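Local coordinates for hypothetical protein Atu2327 (Agrobacterium tumefaciens, PDB 2O8I), which is of unknown function but belongs to the OHCU decarboxylase family, and so may decarboxylate OHCU on the way from urate to allantoin, at residues G121-R124 against H125-L128; Q141-A144 against T145-Q149; M1-R4 against E5-V8. All coordinates share one frame; numbering follows the deposited sequence.

In the fold
All three contacts are local ones, made between side chains and backbone a few residues apart. Along the chain they come in the order contact 3, contact 1, contact 2. Contact 3 starts helix 4-11 and contact 1 starts helix 124-135, each with a cap. Contact 2 lies within helix 139-161, which follows helix 124-135. The centres of contacts 1 and 2 are about 18 Å apart, and their nearest atoms about 6 Å. Contact 3 lies across the chain's centre from both, its centre about 37 Å from that of contact 1 and about 30 Å from that of contact 2. Contacts 1 and 3 thus fix where two helices start, and contact 2 is regular helix within the first half of a third.

Contact 1: residues G121-R124 against H125-L128; sequences GLNR and HDIL
Asn123 OD1 accepts a hydrogen bond of 2.8 Å from Asp126 N. In return Asn123 N gives its proton to Asp126 OD2, also at 2.8 Å. The two bonds make a capping box at the start of helix 124-135, with Asn123 as the N-cap. The return bond is nearly straight, at 170°. It reaches OD2 on the anti side, somewhat out of the carboxylate plane. Asn123 CG sits between the backbone N and the carbonyl carbon (chi1 62°), which turns OD1 back over the first turn. The amide and carboxylate planes stack, 21° apart. The helix end would probably favour the negative charge of Asp126.

Leu122 lies against the same aspartate, its CG 3.6 Å from Asp126 CB. Its CD2 makes a looser apolar contact with Ile127 CG1. Ile127 also packs on Phe100 of helix 94-111, so the Ile127 side chain is buried against that helix.

Arg124 O accepts from Leu128 N at 3.1 Å, the regular bond of the first turn. The arginine chain is extended to CD and bends at chi3. Its guanidinium and the His125 ring are inclined to each other, with Arg124 NH2 3.6 Å from His125 NE2. Arg124 NH1 comes just as near a methyl group, Leu128 CD1, at 3.6 Å.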
loop_
_atom_site.group_PDB
_atom_site.type_symbol
_atom_site.label_atom_id
_atom_site.label_comp_id
_atom_site.label_asym_id
_atom_site.label_seq_id
_atom_site.Cartn_x
_atom_site.Cartn_y
_atom_site.Cartn_z
ATOM N N GLY A 121 10.551 -12.975 5.384
ATOM C CA GLY A 121 11.285 -13.854 6.289
ATOM C C GLY A 121 11.575 -13.304 7.692
ATOM O O GLY A 121 12.294 -13.917 8.450
ATOM N N LEU A 122 11.024 -12.154 8.044
ATOM C CA LEU A 122 11.406 -11.491 9.275
ATOM C C LEU A 122 10.280 -11.679 10.284
ATOM O O LEU A 122 9.087 -11.625 9.936
ATOM C CB LEU A 122 11.686 -9.985 9.031
ATOM C CG LEU A 122 13.150 -9.484 8.895
ATOM C CD1 LEU A 122 14.092 -10.286 7.974
ATOM C CD2 LEU A 122 13.229 -8.043 8.555
ATOM N N ASN A 123 10.657 -11.893 11.532
ATOM C CA ASN A 123 9.666 -11.959 12.572
ATOM C C ASN A 123 9.616 -10.611 13.307
ATOM O O ASN A 123 10.394 -9.690 13.026
ATOM C CB ASN A 123 9.968 -13.146 13.519
ATOM C CG ASN A 123 11.313 -13.002 14.212
ATOM O OD1 ASN A 123 11.622 -11.939 14.781
ATOM N ND2 ASN A 123 12.121 -14.053 14.177
ATOM N N ARG A 124 8.713 -10.510 14.265
ATOM C CA ARG A 124 8.565 -9.309 15.077
ATOM C C ARG A 124 9.853 -8.864 15.754
ATOM O O ARG A 124 10.170 -7.684 15.729
ATOM C CB ARG A 124 7.481 -9.539 16.128
ATOM C CG ARG A 124 7.217 -8.311 16.970
ATOM C CD ARG A 124 6.128 -8.581 17.979
ATOM N NE ARG A 124 6.439 -9.708 18.855
ATOM C CZ ARG A 124 6.985 -9.588 20.061
ATOM N NH1 ARG A 124 7.309 -8.377 20.541
ATOM N NH2 ARG A 124 7.212 -10.679 20.780
ATOM N N HIS A 125 10.584 -9.801 16.358
ATOM C CA HIS A 125 11.881 -9.492 16.948
ATOM C C HIS A 125 12.882 -8.890 15.975
ATOM O O HIS A 125 13.517 -7.878 16.313
ATOM C CB HIS A 125 12.476 -10.702 17.649
ATOM C CG HIS A 125 11.733 -11.059 18.884
ATOM N ND1 HIS A 125 11.565 -10.162 19.932
ATOM C CD2 HIS A 125 11.071 -12.189 19.228
ATOM C CE1 HIS A 125 10.829 -10.740 20.866
ATOM N NE2 HIS A 125 10.521 -11.967 20.466
ATOM N N ASP A 126 13.005 -9.479 14.775
ATOM C CA ASP A 126 13.926 -8.949 13.766
ATOM C C ASP A 126 13.690 -7.472 13.532
ATOM O O ASP A 126 14.634 -6.709 13.326
ATOM C CB ASP A 126 13.802 -9.682 12.433
ATOM C CG ASP A 126 14.111 -11.154 12.554
ATOM O OD1 ASP A 126 15.056 -11.500 13.277
ATOM O OD2 ASP A 126 13.383 -11.975 11.945
ATOM N N ILE A 127 12.419 -7.082 13.573
ATOM C CA ILE A 127 12.037 -5.720 13.249
ATOM C C ILE A 127 12.360 -4.753 14.390
ATOM O O ILE A 127 12.969 -3.669 14.155
ATOM C CB ILE A 127 10.545 -5.641 12.824
ATOM C CG1 ILE A 127 10.440 -6.079 11.354
ATOM C CG2 ILE A 127 10.004 -4.206 13.007
ATOM C CD1 ILE A 127 9.164 -6.770 11.033
ATOM N N LEU A 128 11.957 -5.150 15.606
ATOM C CA LEU A 128 12.329 -4.426 16.807
ATOM C C LEU A 128 13.856 -4.244 16.895
ATOM O O LEU A 128 14.350 -3.175 17.284
ATOM C CB LEU A 128 11.765 -5.141 18.023
ATOM C CG LEU A 128 10.226 -5.128 17.991
ATOM C CD1 LEU A 128 9.567 -5.975 19.099
ATOM C CD2 LEU A 128 9.746 -3.679 18.052
#

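Contact 2: residues Q141-A144 against T145-Q149; sequences QEFA and TATGQ
Residues 141-144 and 145-149 are consecutive turns of one helix, joined by regular i to i+4 backbone bonds. Thr145 N donates to Gln141 O at 2.8 Å, and Ala146 N donates to Glu142 O at the same distance. The next pairs, Thr147 N to Phe143 O and Gly148 N to Ala144 O, are both 3.1 Å long. The bond to Glu142 O comes from above the carbonyl plane, while the one to Gln141 O lies in it.

Thr147 folds its hydroxyl back onto the preceding turn. OG1 stands between its own backbone N and carbonyl carbon (chi1 57°). It comes within 2.9 Å of Phe143 O and equally near Ala144 O. The one hydroxyl proton has both carbonyls within reach. Such a return of a threonine hydroxyl to the backbone is a familiar feature of alpha helices, and here it gives the hydroxyl of a buried threonine two backbone carbonyls to choose from. Helix 139-161 is the long helix near the end of the chain.

The same torsion sends Thr147 CG2 over one face of the Phe143 ring. This is a CH-pi contact, with CG2 4.1 Å from the ring centroid and displaced toward the rim, nearest to CE2. Phe143 also packs on Leu57 and Leu60, and Thr147 on Arg56, so this pair faces helix 53-62.

Thr145 OG1 makes a weak bond to Gln141 O. The Thr145 side chain runs alongside that of Glu142, pointing the same way, with Thr145 CB 4.1 Å from Glu142 OE2. The other carboxylate oxygen, Glu142 OE1, takes a salt bridge from Arg134 NE and a hydrogen bond with Tyr107 OH.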
loop_
_atom_site.group_PDB
_atom_site.type_symbol
_atom_site.label_atom_id
_atom_site.label_comp_id
_atom_site.label_asym_id
_atom_site.label_seq_id
_atom_site.Cartn_x
_atom_site.Cartn_y
_atom_site.Cartn_z
ATOM N N GLN A 141 23.709 7.844 7.554
ATOM C CA GLN A 141 23.681 6.376 7.644
ATOM C C GLN A 141 22.293 5.818 7.309
ATOM O O GLN A 141 22.174 4.919 6.462
ATOM C CB GLN A 141 24.100 5.888 9.018
ATOM C CG GLN A 141 25.434 6.409 9.489
ATOM C CD GLN A 141 25.670 6.117 10.972
ATOM O OE1 GLN A 141 24.951 6.598 11.868
ATOM N NE2 GLN A 141 26.677 5.314 11.234
ATOM N N GLU A 142 21.259 6.373 7.946
ATOM C CA GLU A 142 19.865 6.008 7.676
ATOM C C GLU A 142 19.408 6.263 6.252
ATOM O O GLU A 142 18.509 5.597 5.751
ATOM C CB GLU A 142 18.908 6.724 8.611
ATOM C CG GLU A 142 18.887 6.092 9.887
ATOM C CD GLU A 142 18.667 4.601 9.778
ATOM O OE1 GLU A 142 17.494 4.211 9.510
ATOM O OE2 GLU A 142 19.672 3.850 9.997
ATOM N N PHE A 143 20.001 7.244 5.610
ATOM C CA PHE A 143 19.654 7.498 4.241
ATOM C C PHE A 143 20.273 6.406 3.384
ATOM O O PHE A 143 19.609 5.883 2.495
ATOM C CB PHE A 143 20.120 8.875 3.820
ATOM C CG PHE A 143 19.531 9.339 2.544
ATOM C CD1 PHE A 143 18.325 10.017 2.539
ATOM C CD2 PHE A 143 20.200 9.125 1.344
ATOM C CE1 PHE A 143 17.761 10.474 1.354
ATOM C CE2 PHE A 143 19.650 9.558 0.151
ATOM C CZ PHE A 143 18.420 10.245 0.150
ATOM N N ALA A 144 21.510 6.021 3.682
ATOM C CA ALA A 144 22.103 4.865 3.012
ATOM C C ALA A 144 21.258 3.587 3.242
ATOM O O ALA A 144 20.882 2.923 2.289
ATOM C CB ALA A 144 23.576 4.654 3.447
ATOM N N THR A 145 20.945 3.270 4.498
ATOM C CA THR A 145 20.157 2.084 4.827
ATOM C C THR A 145 18.768 2.096 4.177
ATOM O O THR A 145 18.400 1.110 3.537
ATOM C CB THR A 145 20.027 1.919 6.346
ATOM O OG1 THR A 145 21.311 1.679 6.864
ATOM C CG2 THR A 145 19.172 0.725 6.741
ATOM N N ALA A 146 18.022 3.200 4.334
ATOM C CA ALA A 146 16.650 3.312 3.828
ATOM C C ALA A 146 16.608 3.147 2.340
ATOM O O ALA A 146 15.778 2.413 1.850
ATOM C CB ALA A 146 16.018 4.618 4.213
ATOM N N THR A 147 17.514 3.806 1.617
ATOM C CA THR A 147 17.573 3.672 0.158
ATOM C C THR A 147 17.912 2.238 -0.256
ATOM O O THR A 147 17.406 1.747 -1.270
ATOM C CB THR A 147 18.596 4.657 -0.515
ATOM O OG1 THR A 147 19.898 4.454 0.038
ATOM C CG2 THR A 147 18.179 6.109 -0.356
ATOM N N GLY A 148 18.769 1.583 0.525
ATOM C CA GLY A 148 19.135 0.183 0.301
ATOM C C GLY A 148 17.910 -0.696 0.458
ATOM O O GLY A 148 17.694 -1.605 -0.326
ATOM N N GLN A 149 17.096 -0.403 1.472
ATOM C CA GLN A 149 15.917 -1.181 1.767
ATOM C C GLN A 149 14.819 -1.011 0.701
ATOM O O GLN A 149 14.145 -1.969 0.347
ATOM C CB GLN A 149 15.380 -0.836 3.170
ATOM C CG GLN A 149 16.272 -1.376 4.306
ATOM C CD GLN A 149 16.372 -2.900 4.350
ATOM O OE1 GLN A 149 15.377 -3.621 4.543
ATOM N NE2 GLN A 149 17.560 -3.393 4.175
#

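Contact 3: residues M1-R4 against E5-V8; sequences MVTR and EEFV
Val2 lays its CG1 methyl against Phe7, 3.9 Å from Phe7 CB and near the plane of the ring, at its edge. The same methyl reaches the end of the Glu6 side chain, 4.0 Å from Glu6 CD. CG1 lies anti to the backbone N (chi1 -178°), which directs it to these two residues. The Phe7 ring is buried and meets Phe11 and Tyr26 edge-to-face. Tyr26 OH also hydrogen-bonds Val2 O, tying the chain start to helix 19-27.

Thr3 OG1 accepts from Glu6 N at 3.2 Å. The hydroxyl also packs 3.3 Å from Glu6 CB, and the two side chains cross at about a right angle. The carbonyl of the same residue, Thr3 O, takes a nearly straight bond from Phe7 N at 3.0 Å. One residue on, Arg4 O accepts from Val8 N. The extended Arg4 side chain makes salt bridges with Asp27 and Glu23 of helix 19-27. Glu5 packs on Ser105 of the second subunit.

With its hydroxyl on Glu6 N and its carbonyl on Phe7 N, Thr3 is the N-cap that opens helix 4-11.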
loop_
_atom_site.group_PDB
_atom_site.type_symbol
_atom_site.label_atom_id
_atom_site.label_comp_id
_atom_site.label_asym_id
_atom_site.label_seq_id
_atom_site.Cartn_x
_atom_site.Cartn_y
_atom_site.Cartn_z
HETATM N N MSE A 1 5.115 -6.276 -28.015
HETATM C CA MSE A 1 5.908 -5.048 -27.710
HETATM C C MSE A 1 5.331 -4.326 -26.514
HETATM O O MSE A 1 4.138 -4.093 -26.437
HETATM C CB MSE A 1 5.859 -4.082 -28.896
HETATM C CG MSE A 1 6.570 -4.563 -30.204
HETATM SE SE MSE A 1 8.489 -5.047 -29.906
HETATM C CE MSE A 1 8.603 -6.480 -31.282
ATOM N N VAL A 2 6.168 -3.916 -25.589
ATOM C CA VAL A 2 5.659 -3.224 -24.413
ATOM C C VAL A 2 5.556 -1.704 -24.625
ATOM O O VAL A 2 6.567 -1.029 -24.672
ATOM C CB VAL A 2 6.544 -3.551 -23.180
ATOM C CG1 VAL A 2 6.020 -2.903 -21.949
ATOM C CG2 VAL A 2 6.633 -5.050 -23.003
ATOM N N THR A 3 4.347 -1.162 -24.746
ATOM C CA THR A 3 4.190 0.287 -24.866
ATOM C C THR A 3 4.578 1.009 -23.593
ATOM O O THR A 3 4.754 0.398 -22.541
ATOM C CB THR A 3 2.775 0.704 -25.145
ATOM O OG1 THR A 3 2.014 0.453 -23.986
ATOM C CG2 THR A 3 2.166 -0.040 -26.312
ATOM N N ARG A 4 4.715 2.329 -23.679
ATOM C CA ARG A 4 5.116 3.155 -22.530
ATOM C C ARG A 4 4.070 3.099 -21.433
ATOM O O ARG A 4 4.382 3.015 -20.262
ATOM C CB ARG A 4 5.208 4.604 -22.983
ATOM C CG ARG A 4 6.007 5.497 -22.104
ATOM C CD ARG A 4 5.583 6.980 -22.260
ATOM N NE ARG A 4 6.336 7.782 -21.303
ATOM C CZ ARG A 4 7.628 8.026 -21.425
ATOM N NH1 ARG A 4 8.292 7.573 -22.493
ATOM N NH2 ARG A 4 8.258 8.705 -20.468
ATOM N N GLU A 5 2.819 3.173 -21.846
ATOM C CA GLU A 5 1.702 3.323 -20.986
ATOM C C GLU A 5 1.649 2.066 -20.163
ATOM O O GLU A 5 1.387 2.094 -18.963
ATOM C CB GLU A 5 0.443 3.456 -21.833
ATOM C CG GLU A 5 -0.747 3.930 -21.063
ATOM C CD GLU A 5 -1.980 3.031 -21.269
ATOM O OE1 GLU A 5 -2.527 3.086 -22.405
ATOM O OE2 GLU A 5 -2.389 2.288 -20.303
ATOM N N GLU A 6 1.948 0.965 -20.817
ATOM C CA GLU A 6 1.863 -0.294 -20.186
ATOM C C GLU A 6 3.040 -0.537 -19.225
ATOM O O GLU A 6 2.849 -0.899 -18.067
ATOM C CB GLU A 6 1.698 -1.371 -21.243
ATOM C CG GLU A 6 2.094 -2.725 -20.725
ATOM C CD GLU A 6 2.178 -3.827 -21.793
ATOM O OE1 GLU A 6 1.985 -3.575 -23.084
ATOM O OE2 GLU A 6 2.476 -4.948 -21.254
ATOM N N PHE A 7 4.248 -0.303 -19.669
ATOM C CA PHE A 7 5.396 -0.355 -18.770
ATOM C C PHE A 7 5.261 0.476 -17.501
ATOM O O PHE A 7 5.607 0.036 -16.420
ATOM C CB PHE A 7 6.620 0.119 -19.518
ATOM C CG PHE A 7 7.920 -0.094 -18.805
ATOM C CD1 PHE A 7 8.688 -1.232 -19.060
ATOM C CD2 PHE A 7 8.440 0.890 -17.980
ATOM C CE1 PHE A 7 9.939 -1.423 -18.446
ATOM C CE2 PHE A 7 9.715 0.730 -17.357
ATOM C CZ PHE A 7 10.449 -0.442 -17.573
ATOM N N VAL A 8 4.783 1.695 -17.623
ATOM C CA VAL A 8 4.702 2.564 -16.482
ATOM C C VAL A 8 3.571 2.083 -15.619
ATOM O O VAL A 8 3.605 2.240 -14.407
ATOM C CB VAL A 8 4.497 4.032 -16.931
ATOM C CG1 VAL A 8 4.079 4.931 -15.768
ATOM C CG2 VAL A 8 5.801 4.535 -17.606
#